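Long-range contacts in EtuB protein (Clostridium kluyveri DSM 555, PDB 3IO0), which is a trimeric shell protein with two tandem microcompartment domains, probably a building tile of a bacterial microcompartment associated with ethanol utilisation: residues A[66-70]-A[132-137]; A[55-59]-A[99-103]; A[47-53]-A[82-86]. All coordinates share one frame; numbering follows the deposited sequence.

Contact 1: residues A[66-70]-A[132-137]; sequences EVATI and LIFEKA
V67 and I70 of strand 66-71 face I133 and A137 of helix 132-138, the axes of the two short segments running 8.8 Å apart with their N-to-C directions 38° from parallel. The spacing of the two strand residues reflects a classic beta bulge: A68 and T69 both face V87 of the neighbouring strand 84-90, and V67 and I70, one on each flank of the bulge, both turn their CB atoms to the helix. V67 splits its two methyls between partners. CG2 meets the end of I133, 3.8 Å from its CD1, the two side chains crossing at about a right angle, and also touches CB of L132. CG1 of V67 lies along the aliphatic part of K136, 3.8 Å from its CE. With CG anti to the backbone N (chi1 -176°) and bends farther out, the K136 chain passes V67 in the opposite direction; its CE comes to 3.6 Å from V67 O, and the amine lies near A68 O without bonding to it. I70 works through a single atom: its CD1 reaches I133 CD1 at 4.0 Å and A137 CB at 4.2 Å, with CB of K136 alongside. I133 itself is buried, its N hydrogen-bonded to D57 OD1, whereas L132 and K136 are exposed. The contact thus joins an outermost strand of the first sheet to a helix within the second permuted microcompartment-domain sequence, and its chemistry implies cohesion by methyl packing rather than hydrogen bonds, while E66, A68 and T69 keep backbone bonds to strand 84-90.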
loop_
_atom_site.group_PDB
_atom_site.type_symbol
_atom_site.label_atom_id
_atom_site.label_comp_id
_atom_site.label_asym_id
_atom_site.label_seq_id
_atom_site.Cartn_x
_atom_site.Cartn_y
_atom_site.Cartn_z
ATOM N N GLU A 66 19.046 -21.633 -3.823
ATOM C CA GLU A 66 19.352 -20.556 -2.891
ATOM C C GLU A 66 18.327 -19.441 -3.074
ATOM O O GLU A 66 17.543 -19.461 -4.027
ATOM C CB GLU A 66 20.765 -20.039 -3.107
ATOM C CG GLU A 66 21.856 -21.012 -2.724
ATOM C CD GLU A 66 23.235 -20.361 -2.744
ATOM O OE1 GLU A 66 23.519 -19.580 -3.685
ATOM O OE2 GLU A 66 24.035 -20.628 -1.815
ATOM N N VAL A 67 18.323 -18.481 -2.155
ATOM C CA VAL A 67 17.305 -17.448 -2.160
ATOM C C VAL A 67 17.854 -16.180 -2.795
ATOM O O VAL A 67 18.797 -15.573 -2.287
ATOM C CB VAL A 67 16.786 -17.190 -0.736
ATOM C CG1 VAL A 67 15.926 -15.939 -0.688
ATOM C CG2 VAL A 67 16.017 -18.408 -0.217
ATOM N N ALA A 68 17.275 -15.793 -3.924
ATOM C CA ALA A 68 17.680 -14.578 -4.612
ATOM C C ALA A 68 16.993 -13.375 -3.978
ATOM O O ALA A 68 17.644 -12.402 -3.615
ATOM C CB ALA A 68 17.359 -14.670 -6.088
ATOM N N THR A 69 15.678 -13.439 -3.823
ATOM C CA THR A 69 14.966 -12.317 -3.237
ATOM C C THR A 69 13.633 -12.729 -2.630
ATOM O O THR A 69 12.937 -13.581 -3.176
ATOM C CB THR A 69 14.793 -11.159 -4.268
ATOM O OG1 THR A 69 14.274 -10.005 -3.609
ATOM C CG2 THR A 69 13.849 -11.537 -5.371
ATOM N N ILE A 70 13.297 -12.143 -1.481
ATOM C CA ILE A 70 11.966 -12.297 -0.893
ATOM C C ILE A 70 11.389 -10.908 -0.647
ATOM O O ILE A 70 11.896 -10.181 0.194
ATOM C CB ILE A 70 12.017 -13.044 0.449
ATOM C CG1 ILE A 70 12.765 -14.367 0.308
ATOM C CG2 ILE A 70 10.606 -13.241 1.009
ATOM C CD1 ILE A 70 13.311 -14.888 1.618
ATOM N N LEU A 132 16.793 -21.374 4.830
ATOM C CA LEU A 132 17.157 -20.200 4.036
ATOM C C LEU A 132 16.096 -19.117 3.864
ATOM O O LEU A 132 16.430 -17.927 3.898
ATOM C CB LEU A 132 17.667 -20.633 2.673
ATOM C CG LEU A 132 18.947 -21.450 2.703
ATOM C CD1 LEU A 132 19.031 -22.294 1.449
ATOM C CD2 LEU A 132 20.133 -20.522 2.809
ATOM N N ILE A 133 14.835 -19.507 3.672
ATOM C CA ILE A 133 13.784 -18.503 3.507
ATOM C C ILE A 133 13.700 -17.587 4.729
ATOM O O ILE A 133 13.911 -16.373 4.609
ATOM C CB ILE A 133 12.409 -19.109 3.185
ATOM C CG1 ILE A 133 12.413 -19.695 1.773
ATOM C CG2 ILE A 133 11.305 -18.048 3.302
ATOM C CD1 ILE A 133 12.371 -18.660 0.654
ATOM N N PHE A 134 13.433 -18.172 5.898
ATOM C CA PHE A 134 13.192 -17.395 7.103
ATOM C C PHE A 134 14.459 -16.799 7.661
ATOM O O PHE A 134 14.412 -15.824 8.413
ATOM C CB PHE A 134 12.481 -18.236 8.149
ATOM C CG PHE A 134 11.188 -18.801 7.669
ATOM C CD1 PHE A 134 10.184 -17.961 7.201
ATOM C CD2 PHE A 134 10.976 -20.176 7.659
ATOM C CE1 PHE A 134 8.984 -18.479 6.736
ATOM C CE2 PHE A 134 9.772 -20.708 7.204
ATOM C CZ PHE A 134 8.773 -19.858 6.741
ATOM N N GLU A 135 15.598 -17.364 7.279
ATOM C CA GLU A 135 16.874 -16.740 7.602
ATOM C C GLU A 135 17.047 -15.427 6.842
ATOM O O GLU A 135 17.506 -14.437 7.400
ATOM C CB GLU A 135 18.026 -17.665 7.286
ATOM C CG GLU A 135 17.970 -18.968 8.004
ATOM C CD GLU A 135 19.190 -19.792 7.724
ATOM O OE1 GLU A 135 19.163 -20.995 8.030
ATOM O OE2 GLU A 135 20.177 -19.235 7.192
ATOM N N LYS A 136 16.674 -15.414 5.569
ATOM C CA LYS A 136 16.792 -14.203 4.777
ATOM C C LYS A 136 15.689 -13.186 5.128
ATOM O O LYS A 136 15.949 -11.984 5.203
ATOM C CB LYS A 136 16.820 -14.541 3.279
ATOM C CG LYS A 136 17.047 -13.352 2.343
ATOM C CD LYS A 136 18.267 -13.609 1.464
ATOM C CE LYS A 136 18.170 -12.927 0.096
ATOM N NZ LYS A 136 18.191 -11.432 0.166
ATOM N N ALA A 137 14.471 -13.666 5.359
ATOM C CA ALA A 137 13.334 -12.774 5.559
ATOM C C ALA A 137 13.357 -12.121 6.936
ATOM O O ALA A 137 13.020 -10.954 7.077
ATOM C CB ALA A 137 12.016 -13.523 5.349
#

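Contact 2: residues A[55-59]-A[99-103]; sequences AADEA and AVEIA
A55 and A59 on helix 50-61 lie against A103 and A99 on helix 93-111, the two short segments passing in roughly antiparallel fashion, 140° between their N-to-C directions and 7.9 Å between their axes. The register is that of residues four apart: the CA atoms of A55 and A103 are 4.6 Å from each other, and those of A59 and A99 are 4.9 Å apart. So close an approach rests on four alanines, whose side chains end at CB. The CB of A59 points at the opposite helix and sits among three partners, 4.2 Å from CB of A99, 4.3 Å from CB of A103 and 4.0 Å from CG2 of I102. A55 supplies the second point of contact, its CB lying near both the CB and the carbonyl of A103, while CB of A103 rests against the CA of A56. In the alpha/beta fold of the bacterial microcompartment domain, helices of this kind pack on a sheet; here helix 50-61 follows strand 39-45 and helix 93-111 follows strand 84-90, so the alanine seam joins two helices that leave neighbouring antiparallel strands. I102 is the one large side chain in the seam. With chi1 at -64°, its CG2 stands anti to the backbone N and rests against A59, 3.8 Å from the CA, while CD1 comes near the same residue's carbonyl. E58, at the edge, makes its polar bonds beyond the two segments: OE2 is hydrogen-bonded to Y110 OH and forms a salt bridge with K109 NZ, both farther along helix 93-111.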
loop_
_atom_site.group_PDB
_atom_site.type_symbol
_atom_site.label_atom_id
_atom_site.label_comp_id
_atom_site.label_asym_id
_atom_site.label_seq_id
_atom_site.Cartn_x
_atom_site.Cartn_y
_atom_site.Cartn_z
ATOM N N ALA A 55 5.997 -22.988 2.519
ATOM C CA ALA A 55 6.132 -23.908 1.385
ATOM C C ALA A 55 7.488 -23.777 0.686
ATOM O O ALA A 55 8.093 -24.774 0.332
ATOM C CB ALA A 55 4.999 -23.716 0.405
ATOM N N ALA A 56 7.977 -22.556 0.508
ATOM C CA ALA A 56 9.265 -22.354 -0.136
ATOM C C ALA A 56 10.441 -22.784 0.759
ATOM O O ALA A 56 11.485 -23.226 0.260
ATOM C CB ALA A 56 9.414 -20.915 -0.573
ATOM N N ASP A 57 10.281 -22.658 2.077
ATOM C CA ASP A 57 11.342 -23.067 2.988
ATOM C C ASP A 57 11.468 -24.590 2.948
ATOM O O ASP A 57 12.581 -25.128 2.928
ATOM C CB ASP A 57 11.088 -22.556 4.406
ATOM C CG ASP A 57 12.369 -22.480 5.256
ATOM O OD1 ASP A 57 13.387 -21.908 4.788
ATOM O OD2 ASP A 57 12.343 -22.979 6.411
ATOM N N GLU A 58 10.326 -25.281 2.893
ATOM C CA GLU A 58 10.297 -26.728 2.684
ATOM C C GLU A 58 11.054 -27.080 1.383
ATOM O O GLU A 58 11.811 -28.056 1.330
ATOM C CB GLU A 58 8.847 -27.219 2.630
ATOM C CG GLU A 58 8.596 -28.573 3.312
ATOM C CD GLU A 58 7.106 -29.013 3.267
ATOM O OE1 GLU A 58 6.821 -30.113 2.740
ATOM O OE2 GLU A 58 6.210 -28.273 3.749
ATOM N N ALA A 59 10.876 -26.248 0.358
ATOM C CA ALA A 59 11.469 -26.463 -0.953
ATOM C C ALA A 59 13.000 -26.385 -0.992
ATOM O O ALA A 59 13.645 -27.203 -1.640
ATOM C CB ALA A 59 10.862 -25.510 -1.946
ATOM N N ALA A 99 12.211 -27.265 -7.038
ATOM C CA ALA A 99 11.877 -26.449 -5.858
ATOM C C ALA A 99 10.512 -25.765 -5.974
ATOM O O ALA A 99 9.696 -25.836 -5.051
ATOM C CB ALA A 99 12.968 -25.417 -5.607
ATOM N N VAL A 100 10.274 -25.103 -7.108
ATOM C CA VAL A 100 8.973 -24.490 -7.406
ATOM C C VAL A 100 7.832 -25.515 -7.325
ATOM O O VAL A 100 6.751 -25.207 -6.813
ATOM C CB VAL A 100 8.970 -23.820 -8.794
ATOM C CG1 VAL A 100 7.603 -23.253 -9.116
ATOM C CG2 VAL A 100 10.012 -22.734 -8.854
ATOM N N GLU A 101 8.092 -26.729 -7.824
ATOM C CA GLU A 101 7.122 -27.828 -7.792
ATOM C C GLU A 101 6.734 -28.216 -6.368
ATOM O O GLU A 101 5.545 -28.437 -6.082
ATOM C CB GLU A 101 7.627 -29.050 -8.580
ATOM C CG GLU A 101 7.262 -29.072 -10.083
ATOM C CD GLU A 101 5.735 -28.978 -10.374
ATOM O OE1 GLU A 101 4.909 -28.820 -9.427
ATOM O OE2 GLU A 101 5.360 -29.053 -11.574
ATOM N N ILE A 102 7.738 -28.278 -5.489
ATOM C CA ILE A 102 7.528 -28.530 -4.058
ATOM C C ILE A 102 6.715 -27.412 -3.417
ATOM O O ILE A 102 5.735 -27.684 -2.723
ATOM C CB ILE A 102 8.862 -28.665 -3.280
ATOM C CG1 ILE A 102 9.652 -29.879 -3.750
ATOM C CG2 ILE A 102 8.614 -28.764 -1.780
ATOM C CD1 ILE A 102 11.066 -29.909 -3.224
ATOM N N ALA A 103 7.133 -26.165 -3.652
ATOM C CA ALA A 103 6.511 -24.995 -3.032
ATOM C C ALA A 103 5.045 -24.852 -3.402
ATOM O O ALA A 103 4.228 -24.513 -2.549
ATOM C CB ALA A 103 7.269 -23.735 -3.381
#

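Contact 3: residues A[47-53]-A[82-86]; sequences VGAPAQM and HGIFI
The turn that leads from strand 39-45 into helix 50-61 of the microcompartment-domain fold is closed here against the start of strand 84-90, with A49 at the N-cap position of the helix. G48 N donates to H82 O at 2.8 Å, in the carbonyl plane and on a lone pair, though the bond is bent (N-H...O 137°); T76 OG1 is a second hydrogen-bond partner of that oxygen. I84 is the centre of the apolar packing. Its CG1 stands anti to the backbone N (chi1 -173°), which places CG2 between the N and the carbonyl carbon and sends the two branches to different neighbours. CD1 packs near M53, whose CG is less certainly placed, and lies by CB of A49, which in turn is 3.8 Å from CB of I84. I86, two residues on and on the same side of the strand, brings its CD1 to 4.1 Å from M53 CA. Beyond them, M53 and I86 both touch I133, so M53 lies between strand 84-90 and helix 132-138, while P50 and A51 turn to strand 120-127. CG2 of I84 lies over the face of the Q52 amide, 3.6 Å from CD, and that amide is held within its own segment: NE2 donates to V47 O at 3.1 Å, almost straight at 167°, from above the carbonyl plane.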
loop_
_atom_site.group_PDB
_atom_site.type_symbol
_atom_site.label_atom_id
_atom_site.label_comp_id
_atom_site.label_asym_id
_atom_site.label_seq_id
_atom_site.Cartn_x
_atom_site.Cartn_y
_atom_site.Cartn_z
ATOM N N VAL A 47 -2.419 -13.267 -2.544
ATOM C CA VAL A 47 -2.882 -13.356 -1.153
ATOM C C VAL A 47 -1.966 -14.171 -0.232
ATOM O O VAL A 47 -1.769 -15.373 -0.423
ATOM C CB VAL A 47 -4.364 -13.852 -1.057
ATOM C CG1 VAL A 47 -4.797 -14.020 0.405
ATOM C CG2 VAL A 47 -5.302 -12.896 -1.789
ATOM N N GLY A 48 -1.421 -13.489 0.774
ATOM C CA GLY A 48 -0.636 -14.131 1.830
ATOM C C GLY A 48 0.852 -14.039 1.567
ATOM O O GLY A 48 1.271 -13.589 0.501
ATOM N N ALA A 49 1.645 -14.468 2.549
ATOM C CA ALA A 49 3.100 -14.478 2.430
ATOM C C ALA A 49 3.756 -15.529 3.322
ATOM O O ALA A 49 4.591 -16.296 2.831
ATOM C CB ALA A 49 3.686 -13.095 2.696
ATOM N N PRO A 50 3.400 -15.571 4.634
ATOM C CA PRO A 50 3.987 -16.633 5.474
ATOM C C PRO A 50 3.681 -18.048 4.965
ATOM O O PRO A 50 4.566 -18.902 4.979
ATOM C CB PRO A 50 3.373 -16.374 6.862
ATOM C CG PRO A 50 2.989 -14.939 6.836
ATOM C CD PRO A 50 2.526 -14.688 5.431
ATOM N N ALA A 51 2.457 -18.281 4.490
ATOM C CA ALA A 51 2.087 -19.591 3.954
ATOM C C ALA A 51 3.015 -20.023 2.817
ATOM O O ALA A 51 3.560 -21.134 2.832
ATOM C CB ALA A 51 0.643 -19.588 3.491
ATOM N N GLN A 52 3.200 -19.135 1.840
ATOM C CA GLN A 52 4.045 -19.434 0.694
ATOM C C GLN A 52 5.489 -19.561 1.141
ATOM O O GLN A 52 6.215 -20.422 0.660
ATOM C CB GLN A 52 3.915 -18.363 -0.391
ATOM C CG GLN A 52 2.625 -18.427 -1.207
ATOM C CD GLN A 52 1.475 -17.641 -0.587
ATOM O OE1 GLN A 52 1.512 -17.267 0.580
ATOM N NE2 GLN A 52 0.445 -17.389 -1.380
ATOM N N MET A 53 5.898 -18.704 2.075
ATOM C CA MET A 53 7.243 -18.771 2.646
ATOM C C MET A 53 7.462 -20.144 3.281
ATOM O O MET A 53 8.498 -20.764 3.049
ATOM C CB MET A 53 7.485 -17.639 3.656
ATOM C CG MET A 53 7.452 -16.236 3.053
ATOM S SD MET A 53 8.223 -14.941 4.065
ATOM C CE MET A 53 6.875 -14.516 5.140
ATOM N N HIS A 82 -0.039 -8.851 3.035
ATOM C CA HIS A 82 0.824 -9.000 1.859
ATOM C C HIS A 82 0.219 -10.155 1.006
ATOM O O HIS A 82 -0.590 -10.909 1.548
ATOM C CB HIS A 82 2.213 -9.355 2.365
ATOM C CG HIS A 82 2.762 -8.399 3.387
ATOM N ND1 HIS A 82 2.797 -8.686 4.734
ATOM C CD2 HIS A 82 3.339 -7.178 3.253
ATOM C CE1 HIS A 82 3.360 -7.684 5.387
ATOM N NE2 HIS A 82 3.697 -6.755 4.511
ATOM N N GLY A 83 0.562 -10.389 -0.270
ATOM C CA GLY A 83 1.695 -9.891 -1.016
ATOM C C GLY A 83 2.877 -10.852 -0.922
ATOM O O GLY A 83 3.613 -10.810 0.070
ATOM N N ILE A 84 3.105 -11.725 -1.903
ATOM C CA ILE A 84 4.367 -12.494 -1.832
ATOM C C ILE A 84 5.140 -12.682 -3.146
ATOM O O ILE A 84 4.556 -13.025 -4.176
ATOM C CB ILE A 84 4.234 -13.812 -1.022
ATOM C CG1 ILE A 84 5.592 -14.485 -0.839
ATOM C CG2 ILE A 84 3.287 -14.755 -1.666
ATOM C CD1 ILE A 84 6.518 -13.795 0.141
ATOM N N PHE A 85 6.450 -12.445 -3.095
ATOM C CA PHE A 85 7.312 -12.599 -4.265
ATOM C C PHE A 85 8.657 -13.204 -3.882
ATOM O O PHE A 85 9.521 -12.534 -3.307
ATOM C CB PHE A 85 7.498 -11.264 -4.975
ATOM C CG PHE A 85 8.404 -11.322 -6.178
ATOM C CD1 PHE A 85 8.027 -12.020 -7.323
ATOM C CD2 PHE A 85 9.620 -10.642 -6.180
ATOM C CE1 PHE A 85 8.862 -12.060 -8.452
ATOM C CE2 PHE A 85 10.456 -10.680 -7.289
ATOM C CZ PHE A 85 10.072 -11.390 -8.435
ATOM N N ILE A 86 8.812 -14.487 -4.205
ATOM C CA ILE A 86 9.982 -15.266 -3.825
ATOM C C ILE A 86 10.705 -15.717 -5.078
ATOM O O ILE A 86 10.089 -16.298 -5.978
ATOM C CB ILE A 86 9.579 -16.491 -2.993
ATOM C CG1 ILE A 86 8.972 -16.043 -1.666
ATOM C CG2 ILE A 86 10.772 -17.386 -2.742
ATOM C CD1 ILE A 86 8.186 -17.120 -0.949
#

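How the contacts relate
From the N terminus the segments come in the order 47-53, 55-59, 66-70, 82-86, 99-103 and 132-137. Contact 3 closes its loop first, at 82-86; contact 2 closes at 99-103 and contact 1 at 132-137. Each loop opens before the preceding one has closed, so all three cross and none nests. Contacts 2 and 3 share helix 50-61, its beginning held to strand 84-90 and its later part to helix 93-111. Contact 1 adds the edge strand 66-71 and helix 132-138. Contacts 2 and 3 also meet directly, A56 CB lying 4.0 Å from I86 CD1, and I133 of contact 1 touches both.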